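Local coordinates for receptor-type tyrosine-protein phosphatase C (Rattus norvegicus, PDB 5FN8) that dephosphorylates phosphotyrosine in signalling proteins of lymphocytes and is probably required for T-cell activation through the antigen receptor, here represented by two extracellular fibronectin type III domains, at residues R130-V135 and L166-N171. Sequence-based numbering, arbitrary orientation.
Sequences RYILEV and LVYFYN. With NAG (2-acetamido-2-deoxy-beta-D-glucopyranose), chain G.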
loop_
_atom_site.group_PDB
_atom_site.type_symbol
_atom_site.label_atom_id
_atom_site.label_comp_id
_atom_site.label_asym_id
_atom_site.label_seq_id
_atom_site.Cartn_x
_atom_site.Cartn_y
_atom_site.Cartn_z
ATOM N N ARG B 130 -10.768 11.978 5.228
ATOM C CA ARG B 130 -11.388 13.307 5.070
ATOM C C ARG B 130 -10.421 14.309 4.523
ATOM O O ARG B 130 -9.202 14.213 4.709
ATOM C CB ARG B 130 -12.085 13.804 6.347
ATOM C CG ARG B 130 -13.077 12.758 6.859
ATOM C CD ARG B 130 -14.140 13.249 7.766
ATOM N NE ARG B 130 -14.905 14.363 7.203
ATOM C CZ ARG B 130 -16.089 14.258 6.614
ATOM N NH1 ARG B 130 -16.636 13.070 6.424
ATOM N NH2 ARG B 130 -16.722 15.339 6.187
ATOM N N TYR B 131 -10.978 15.259 3.809
ATOM C CA TYR B 131 -10.257 16.306 3.116
ATOM C C TYR B 131 -10.584 17.660 3.732
ATOM O O TYR B 131 -11.754 18.060 3.800
ATOM C CB TYR B 131 -10.625 16.257 1.622
ATOM C CG TYR B 131 -10.193 14.961 0.982
ATOM C CD1 TYR B 131 -8.906 14.806 0.479
ATOM C CD2 TYR B 131 -11.045 13.856 0.951
ATOM C CE1 TYR B 131 -8.492 13.599 -0.086
ATOM C CE2 TYR B 131 -10.636 12.639 0.415
ATOM C CZ TYR B 131 -9.364 12.519 -0.119
ATOM O OH TYR B 131 -8.983 11.294 -0.615
ATOM N N ILE B 132 -9.531 18.355 4.199
ATOM C CA ILE B 132 -9.666 19.684 4.810
ATOM C C ILE B 132 -9.149 20.719 3.846
ATOM O O ILE B 132 -8.000 20.653 3.416
ATOM C CB ILE B 132 -8.900 19.762 6.165
ATOM C CG1 ILE B 132 -9.209 18.596 7.132
ATOM C CG2 ILE B 132 -8.986 21.161 6.800
ATOM C CD1 ILE B 132 -10.625 18.272 7.434
ATOM N N LEU B 133 -9.963 21.660 3.511
ATOM C CA LEU B 133 -9.509 22.737 2.666
ATOM C C LEU B 133 -9.561 24.071 3.414
ATOM O O LEU B 133 -10.588 24.434 3.967
ATOM C CB LEU B 133 -10.313 22.805 1.360
ATOM C CG LEU B 133 -10.149 24.082 0.529
ATOM C CD1 LEU B 133 -8.756 24.195 -0.067
ATOM C CD2 LEU B 133 -11.182 24.162 -0.547
ATOM N N GLU B 134 -8.438 24.784 3.425
ATOM C CA GLU B 134 -8.312 26.138 3.959
ATOM C C GLU B 134 -8.101 27.090 2.814
ATOM O O GLU B 134 -7.305 26.832 1.905
ATOM C CB GLU B 134 -7.117 26.260 4.869
ATOM C CG GLU B 134 -7.333 25.615 6.201
ATOM C CD GLU B 134 -6.286 26.065 7.189
ATOM O OE1 GLU B 134 -5.093 26.230 6.833
ATOM O OE2 GLU B 134 -6.686 26.259 8.351
ATOM N N VAL B 135 -8.808 28.196 2.857
ATOM C CA VAL B 135 -8.703 29.228 1.842
ATOM C C VAL B 135 -8.146 30.468 2.537
ATOM O O VAL B 135 -8.683 30.910 3.548
ATOM C CB VAL B 135 -10.035 29.495 1.098
ATOM C CG1 VAL B 135 -9.854 30.566 0.009
ATOM C CG2 VAL B 135 -10.610 28.195 0.515
ATOM N N LEU B 166 -5.081 25.372 0.548
ATOM C CA LEU B 166 -4.317 24.383 1.295
ATOM C C LEU B 166 -5.226 23.216 1.592
ATOM O O LEU B 166 -6.198 23.383 2.319
ATOM C CB LEU B 166 -3.816 25.000 2.610
ATOM C CG LEU B 166 -2.906 26.234 2.545
ATOM C CD1 LEU B 166 -3.726 27.551 2.601
ATOM C CD2 LEU B 166 -1.966 26.237 3.732
ATOM N N VAL B 167 -4.947 22.050 0.986
ATOM C CA VAL B 167 -5.686 20.811 1.198
ATOM C C VAL B 167 -4.865 19.895 2.092
ATOM O O VAL B 167 -3.715 19.646 1.770
ATOM C CB VAL B 167 -6.126 20.068 -0.097
ATOM C CG1 VAL B 167 -6.916 18.790 0.254
ATOM C CG2 VAL B 167 -6.966 20.966 -0.983
ATOM N N TYR B 168 -5.430 19.465 3.240
ATOM C CA TYR B 168 -4.809 18.507 4.174
ATOM C C TYR B 168 -5.701 17.277 4.191
ATOM O O TYR B 168 -6.928 17.389 4.074
ATOM C CB TYR B 168 -4.814 19.007 5.632
ATOM C CG TYR B 168 -4.259 20.387 5.867
ATOM C CD1 TYR B 168 -4.970 21.525 5.473
ATOM C CD2 TYR B 168 -3.053 20.569 6.540
ATOM C CE1 TYR B 168 -4.465 22.804 5.702
ATOM C CE2 TYR B 168 -2.551 21.845 6.794
ATOM C CZ TYR B 168 -3.261 22.957 6.375
ATOM O OH TYR B 168 -2.754 24.190 6.673
ATOM N N PHE B 169 -5.089 16.122 4.402
ATOM C CA PHE B 169 -5.819 14.871 4.586
ATOM C C PHE B 169 -5.924 14.626 6.070
ATOM O O PHE B 169 -4.938 14.808 6.791
ATOM C CB PHE B 169 -5.090 13.694 3.932
ATOM C CG PHE B 169 -5.920 12.430 3.896
ATOM C CD1 PHE B 169 -6.890 12.241 2.919
ATOM C CD2 PHE B 169 -5.666 11.386 4.778
ATOM C CE1 PHE B 169 -7.614 11.044 2.850
ATOM C CE2 PHE B 169 -6.404 10.214 4.719
ATOM C CZ PHE B 169 -7.362 10.051 3.746
ATOM N N TYR B 170 -7.107 14.212 6.513
ATOM C CA TYR B 170 -7.391 13.834 7.890
ATOM C C TYR B 170 -7.769 12.345 7.925
ATOM O O TYR B 170 -8.664 11.920 7.196
ATOM C CB TYR B 170 -8.512 14.716 8.470
ATOM C CG TYR B 170 -8.866 14.362 9.895
ATOM C CD1 TYR B 170 -7.947 14.533 10.925
ATOM C CD2 TYR B 170 -10.132 13.868 10.221
ATOM C CE1 TYR B 170 -8.255 14.180 12.236
ATOM C CE2 TYR B 170 -10.454 13.515 11.531
ATOM C CZ TYR B 170 -9.521 13.698 12.540
ATOM O OH TYR B 170 -9.847 13.400 13.847
ATOM N N ASN B 171 -7.080 11.562 8.741
ATOM C CA ASN B 171 -7.295 10.112 8.804
ATOM C C ASN B 171 -8.072 9.613 10.036
ATOM O O ASN B 171 -8.073 8.437 10.305
ATOM C CB ASN B 171 -5.948 9.349 8.612
ATOM C CG ASN B 171 -5.028 9.407 9.805
ATOM O OD1 ASN B 171 -5.410 9.810 10.902
ATOM N ND2 ASN B 171 -3.784 9.010 9.627
HETATM C C1 NAG G . -13.900 16.680 9.934
HETATM C C2 NAG G . -13.087 16.886 11.215
HETATM C C3 NAG G . -13.199 15.686 12.163
HETATM C C4 NAG G . -14.640 15.208 12.301
HETATM C C5 NAG G . -15.283 14.965 10.939
HETATM C C6 NAG G . -16.747 14.588 11.037
HETATM C C7 NAG G . -10.668 17.420 11.580
HETATM C C8 NAG G . -9.396 17.781 10.880
HETATM N N2 NAG G . -11.709 17.084 10.779
HETATM O O3 NAG G . -12.760 16.077 13.461
HETATM O O4 NAG G . -14.656 14.006 13.067
HETATM O O5 NAG G . -15.222 16.170 10.162
HETATM O O6 NAG G . -17.325 14.312 9.768
HETATM O O7 NAG G . -10.745 17.410 12.806
#
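Tyr131 and Phe169 pair across the strands at a non-hydrogen-bonded antiparallel site on the inner side of the four-stranded sheet of the second fibronectin type III domain. The edge of Phe169 points at the face of Tyr131 in a T-shaped stack, with centroids 5.2 Å apart and planes at 78°. Phe169 CD1 and CE1 do the touching, CD1 lying 3.7 Å from Tyr131 CE1. Phe169 CG is anti to its backbone N (chi1 -170°) and Tyr131 CG anti to its carbonyl carbon; from these different starting directions the ends of both side chains come nearer the partner strand, where edge meets face. Farther along the same face, Leu133 CD1 sits 3.8 Å from Val167 CG2. This buried side is closed by the opposing sheet: Phe152 lies against Tyr131 and Leu133, and Cys118, disulfide-bonded to Cys150, against Tyr131 and Val167.

Six backbone hydrogen bonds, exchanged in twos by Arg130 with Tyr170, Ile132 with Tyr168 and Glu134 with Leu166, join the central strands 130-137 and 162-170.

The outer face is more open to solvent, though Leu166 is buried. Here Tyr168 OH donates to Glu134 OE1 at 3.1 Å, approaching from above the carboxylate plane; the carboxylate and ring planes are 85° apart. At the other end the N-linked sugar on Asn146 packs on this face. Its acetamido group lies over the Tyr170 ring, with C7 3.7 Å above the ring centre, and its methyl C8 is 3.7 Å from Ile132 CD1. Sugar O6 rests over the guanidinium of Arg130, whose NE is hydrogen-bonded to Asn146 OD1. The contact thus combines an apolar, aromatic inner face with a mixed outer one, where the acetamido group covers part of Ile132 and Tyr170, consistent with shielding apolar surface from solvent.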